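Local coordinates for LP04448p (Drosophila melanogaster, PDB 2QK2), which probably binds tubulin through TOG domains and promotes microtubule growth at plus ends, as expected of an XMAP215-family protein, at residues L222-A225 with K226-C230; K27-T30 with L31-S35. All coordinates share one frame; numbering follows the deposited sequence.

Contact 1 of 2, residues L222-A225 with K226-C230; sequences LKMA and KIKEC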
loop_
_atom_site.group_PDB
_atom_site.type_symbol
_atom_site.label_atom_id
_atom_site.label_comp_id
_atom_site.label_asym_id
_atom_site.label_seq_id
_atom_site.Cartn_x
_atom_site.Cartn_y
_atom_site.Cartn_z
ATOM N N LEU A 222 16.749 -19.865 -14.645
ATOM C CA LEU A 222 15.396 -20.230 -14.224
ATOM C C LEU A 222 14.647 -19.013 -13.695
ATOM O O LEU A 222 13.497 -18.769 -14.057
ATOM C CB LEU A 222 15.427 -21.290 -13.121
ATOM C CG LEU A 222 15.508 -22.763 -13.510
ATOM C CD1 LEU A 222 15.698 -23.600 -12.255
ATOM C CD2 LEU A 222 14.235 -23.171 -14.242
ATOM N N LYS A 223 15.308 -18.260 -12.824
ATOM C CA LYS A 223 14.707 -17.068 -12.243
ATOM C C LYS A 223 14.426 -16.017 -13.318
ATOM O O LYS A 223 13.370 -15.386 -13.306
ATOM C CB LYS A 223 15.622 -16.513 -11.155
ATOM C CG LYS A 223 15.704 -17.411 -9.929
ATOM C CD LYS A 223 16.733 -16.894 -8.937
ATOM C CE LYS A 223 16.656 -17.647 -7.619
ATOM N NZ LYS A 223 16.716 -19.105 -7.834
HETATM N N MSE A 224 15.360 -15.834 -14.251
HETATM C CA MSE A 224 15.163 -14.871 -15.330
HETATM C C MSE A 224 13.900 -15.212 -16.115
HETATM O O MSE A 224 13.195 -14.322 -16.581
HETATM C CB MSE A 224 16.360 -14.862 -16.287
HETATM C CG MSE A 224 17.475 -13.905 -15.900
HETATM SE SE MSE A 224 16.886 -12.042 -15.724
HETATM C CE MSE A 224 15.804 -11.901 -17.272
ATOM N N ALA A 225 13.626 -16.505 -16.267
ATOM C CA ALA A 225 12.441 -16.950 -16.995
ATOM C C ALA A 225 11.171 -16.519 -16.261
ATOM O O ALA A 225 10.207 -16.064 -16.887
ATOM C CB ALA A 225 12.464 -18.465 -17.160
ATOM N N LYS A 226 11.167 -16.676 -14.938
ATOM C CA LYS A 226 10.015 -16.279 -14.129
ATOM C C LYS A 226 9.797 -14.782 -14.292
ATOM O O LYS A 226 8.675 -14.321 -14.496
ATOM C CB LYS A 226 10.255 -16.567 -12.648
ATOM C CG LYS A 226 10.415 -18.020 -12.301
ATOM C CD LYS A 226 10.418 -18.212 -10.788
ATOM C CE LYS A 226 10.701 -19.660 -10.410
ATOM N NZ LYS A 226 12.107 -20.056 -10.717
ATOM N N ILE A 227 10.890 -14.030 -14.198
ATOM C CA ILE A 227 10.843 -12.584 -14.334
ATOM C C ILE A 227 10.277 -12.177 -15.695
ATOM O O ILE A 227 9.402 -11.312 -15.774
ATOM C CB ILE A 227 12.251 -11.977 -14.151
ATOM C CG1 ILE A 227 12.720 -12.206 -12.707
ATOM C CG2 ILE A 227 12.244 -10.485 -14.501
ATOM C CD1 ILE A 227 14.161 -11.798 -12.457
ATOM N N LYS A 228 10.770 -12.798 -16.765
ATOM C CA LYS A 228 10.275 -12.460 -18.101
ATOM C C LYS A 228 8.802 -12.811 -18.270
ATOM O O LYS A 228 8.071 -12.099 -18.953
ATOM C CB LYS A 228 11.118 -13.143 -19.185
ATOM C CG LYS A 228 12.126 -12.199 -19.847
ATOM C CD LYS A 228 12.961 -11.443 -18.807
ATOM C CE LYS A 228 13.970 -10.484 -19.444
ATOM N NZ LYS A 228 13.349 -9.423 -20.294
ATOM N N GLU A 229 8.361 -13.903 -17.656
ATOM C CA GLU A 229 6.954 -14.274 -17.745
ATOM C C GLU A 229 6.136 -13.136 -17.142
ATOM O O GLU A 229 5.191 -12.631 -17.755
ATOM C CB GLU A 229 6.675 -15.548 -16.956
ATOM C CG GLU A 229 6.923 -16.824 -17.715
ATOM C CD GLU A 229 6.458 -18.039 -16.941
ATOM O OE1 GLU A 229 7.125 -18.413 -15.950
ATOM O OE2 GLU A 229 5.414 -18.610 -17.320
ATOM N N CYS A 230 6.511 -12.738 -15.930
ATOM C CA CYS A 230 5.825 -11.657 -15.240
ATOM C C CYS A 230 5.919 -10.375 -16.058
ATOM O O CYS A 230 4.946 -9.628 -16.166
ATOM C CB CYS A 230 6.436 -11.449 -13.856
ATOM S SG CYS A 230 6.188 -12.847 -12.735
#

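Contact 2 of 2, residues K27-T30 with L31-S35; sequences KKWT and LRKES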
loop_
_atom_site.group_PDB
_atom_site.type_symbol
_atom_site.label_atom_id
_atom_site.label_comp_id
_atom_site.label_asym_id
_atom_site.label_seq_id
_atom_site.Cartn_x
_atom_site.Cartn_y
_atom_site.Cartn_z
ATOM N N LYS A 27 -13.154 -1.851 25.449
ATOM C CA LYS A 27 -12.623 -3.207 25.440
ATOM C C LYS A 27 -13.493 -4.152 24.621
ATOM O O LYS A 27 -13.000 -5.120 24.048
ATOM C CB LYS A 27 -12.516 -3.752 26.866
ATOM C CG LYS A 27 -11.386 -3.159 27.679
ATOM C CD LYS A 27 -11.236 -3.896 28.996
ATOM C CE LYS A 27 -9.992 -3.447 29.748
ATOM N NZ LYS A 27 -9.834 -4.201 31.027
ATOM N N LYS A 28 -14.790 -3.874 24.581
ATOM C CA LYS A 28 -15.723 -4.717 23.842
ATOM C C LYS A 28 -15.605 -4.398 22.352
ATOM O O LYS A 28 -15.914 -3.283 21.917
ATOM C CB LYS A 28 -17.147 -4.466 24.344
ATOM C CG LYS A 28 -18.103 -5.611 24.079
ATOM C CD LYS A 28 -19.455 -5.371 24.745
ATOM C CE LYS A 28 -20.401 -6.535 24.490
ATOM N NZ LYS A 28 -21.718 -6.345 25.168
ATOM N N TRP A 29 -15.158 -5.379 21.572
ATOM C CA TRP A 29 -14.963 -5.176 20.140
ATOM C C TRP A 29 -16.184 -4.647 19.389
ATOM O O TRP A 29 -16.038 -3.900 18.418
ATOM C CB TRP A 29 -14.451 -6.460 19.471
ATOM C CG TRP A 29 -15.511 -7.467 19.139
ATOM C CD1 TRP A 29 -16.041 -8.413 19.973
ATOM C CD2 TRP A 29 -16.173 -7.629 17.876
ATOM N NE1 TRP A 29 -16.990 -9.155 19.306
ATOM C CE2 TRP A 29 -17.090 -8.696 18.019
ATOM C CE3 TRP A 29 -16.080 -6.977 16.637
ATOM C CZ2 TRP A 29 -17.911 -9.127 16.967
ATOM C CZ3 TRP A 29 -16.897 -7.406 15.589
ATOM C CH2 TRP A 29 -17.800 -8.473 15.764
ATOM N N THR A 30 -17.383 -5.013 19.833
ATOM C CA THR A 30 -18.595 -4.548 19.163
ATOM C C THR A 30 -18.785 -3.046 19.310
ATOM O O THR A 30 -19.462 -2.420 18.496
ATOM C CB THR A 30 -19.858 -5.275 19.683
ATOM O OG1 THR A 30 -19.852 -5.298 21.116
ATOM C CG2 THR A 30 -19.899 -6.697 19.154
ATOM N N LEU A 31 -18.188 -2.460 20.341
ATOM C CA LEU A 31 -18.301 -1.021 20.527
ATOM C C LEU A 31 -17.299 -0.342 19.597
ATOM O O LEU A 31 -17.592 0.700 19.011
ATOM C CB LEU A 31 -18.030 -0.633 21.986
ATOM C CG LEU A 31 -19.066 -1.109 23.013
ATOM C CD1 LEU A 31 -18.716 -0.560 24.397
ATOM C CD2 LEU A 31 -20.454 -0.635 22.599
ATOM N N ARG A 32 -16.116 -0.933 19.461
ATOM C CA ARG A 32 -15.111 -0.364 18.571
ATOM C C ARG A 32 -15.672 -0.460 17.146
ATOM O O ARG A 32 -15.535 0.471 16.353
ATOM C CB ARG A 32 -13.782 -1.128 18.688
ATOM C CG ARG A 32 -13.187 -1.116 20.105
ATOM C CD ARG A 32 -11.673 -1.348 20.118
ATOM N NE ARG A 32 -11.281 -2.693 19.709
ATOM C CZ ARG A 32 -11.494 -3.799 20.421
ATOM N NH1 ARG A 32 -12.104 -3.738 21.603
ATOM N NH2 ARG A 32 -11.087 -4.972 19.952
ATOM N N LYS A 33 -16.318 -1.585 16.840
ATOM C CA LYS A 33 -16.925 -1.798 15.527
ATOM C C LYS A 33 -17.917 -0.685 15.178
ATOM O O LYS A 33 -17.983 -0.230 14.031
ATOM C CB LYS A 33 -17.659 -3.145 15.492
ATOM C CG LYS A 33 -18.528 -3.338 14.252
ATOM C CD LYS A 33 -19.342 -4.615 14.326
ATOM C CE LYS A 33 -20.383 -4.556 15.436
ATOM N NZ LYS A 33 -21.485 -3.601 15.141
ATOM N N GLU A 34 -18.689 -0.244 16.165
ATOM C CA GLU A 34 -19.673 0.805 15.924
ATOM C C GLU A 34 -19.069 2.101 15.373
ATOM O O GLU A 34 -19.646 2.718 14.477
ATOM C CB GLU A 34 -20.479 1.074 17.203
ATOM C CG GLU A 34 -21.200 -0.184 17.700
ATOM C CD GLU A 34 -22.167 0.072 18.847
ATOM O OE1 GLU A 34 -21.923 0.998 19.650
ATOM O OE2 GLU A 34 -23.166 -0.673 18.951
ATOM N N SER A 35 -17.914 2.513 15.893
ATOM C CA SER A 35 -17.267 3.727 15.391
ATOM C C SER A 35 -16.812 3.522 13.945
ATOM O O SER A 35 -17.065 4.364 13.083
ATOM C CB SER A 35 -16.048 4.101 16.247
ATOM O OG SER A 35 -16.428 4.731 17.459
HETATM O O HOH W 1 -11.563 -7.118 21.753
#

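Contact 1 of 2, residues L222-A225 with K226-C230
The selenomethionine M224 and K228, one helical turn apart, lie side by side and point the same way. M224 CE packs against the lysine's aliphatic chain, 3.3 Å from K228 CD, a tighter fit than van der Waals contact usually allows. K228 takes an unusual first torsion (chi1 -102°) and bends at chi2, which brings CD up beside the methyl. Further back along the same M224 chain, SE meets I227 CD1 at 4.3 Å, a looser apolar touch. I227 in turn drapes its branch over a backbone oxygen: CG1 is 3.3 Å from K223 O, the same atom that accepts I227 N at 3.0 Å in a nearly straight bond (168°). This is the i to i+4 ladder of an alpha-helix, the last of the helical array of a TOG domain, a fold built of HEAT repeats, and three further rungs of the ladder join the two segments. K226 runs back toward L222: K226 CG lies 3.6 Å from L222 O, and the final bend (chi4 69°) turns K226 NZ to 4.3 Å from L222 CB. K226 NZ is 5.5 Å from K223 NZ, a like charge that is itself paired with D220. With an alanine here, L222 O would probably lose the methylene beside it and R193 and A197 of helix 190-207 much of the chain that touches them. Outward from this shell, I227 is buried against L185 and I204, M224 meets the loop residues L216 and V219, and the K228 ammonium is tied to D209 and Q231.

Contact 2 of 2, residues K27-T30 with L31-S35
The guanidinium of R32 folds back over W29: one face lies over W29 CA, with R32 CZ 3.7 Å from W29 CA and R32 NH2 3.7 Å from W29 CB. Near its plane, at the edge, NH1 reaches K27 O at 2.9 Å in a weak, bent bond, and a water held by NH2 at 2.8 Å also donates weakly to K27 O. E26 O takes NH1 as well, and D68 pairs with NE, so this compact side is gripped from several directions. K28 stands at the N-cap of helix 29-45, and its carbonyl oxygen receives L31 N and, more weakly, R32 N. The W29 ring lies beyond, its CG set between backbone N and carbonyl carbon (chi1 82°); K33 CD crosses it at 3.9 Å from W29 CZ3, and L73 lies against both side chains. The opposite character belongs to K27 and K28, whose extended chains run into solvent, K28 leaving just its CB near L31 CG (4.1 Å). K33 forms a salt bridge with E37, and E34 one with K23. D68 is likely to offset the positive charge that R32 brings to the helix start, while the guanidinium, through K27 O and E26 O, ties the preceding turn to the first helical turn.

In the fold
The two contacts lie near the two ends of one TOG domain, on opposite sides of the chain's centre. Contact 2 comes first along the chain, at the start of helix 29-45; contact 1 follows nearly two hundred residues later on helix 221-233, the final helix. Their centres are 47 Å apart and their nearest atoms about 37 Å, so they do not touch; the helices between them build the elongated, all-helical HEAT-repeat array. Each is a local helical contact at the surface, contact 2 beside helix 71-88 and contact 1 beside helices 171-185 and 190-207. In TOG domains the turns along one edge of such an array meet tubulin, which probably holds here too.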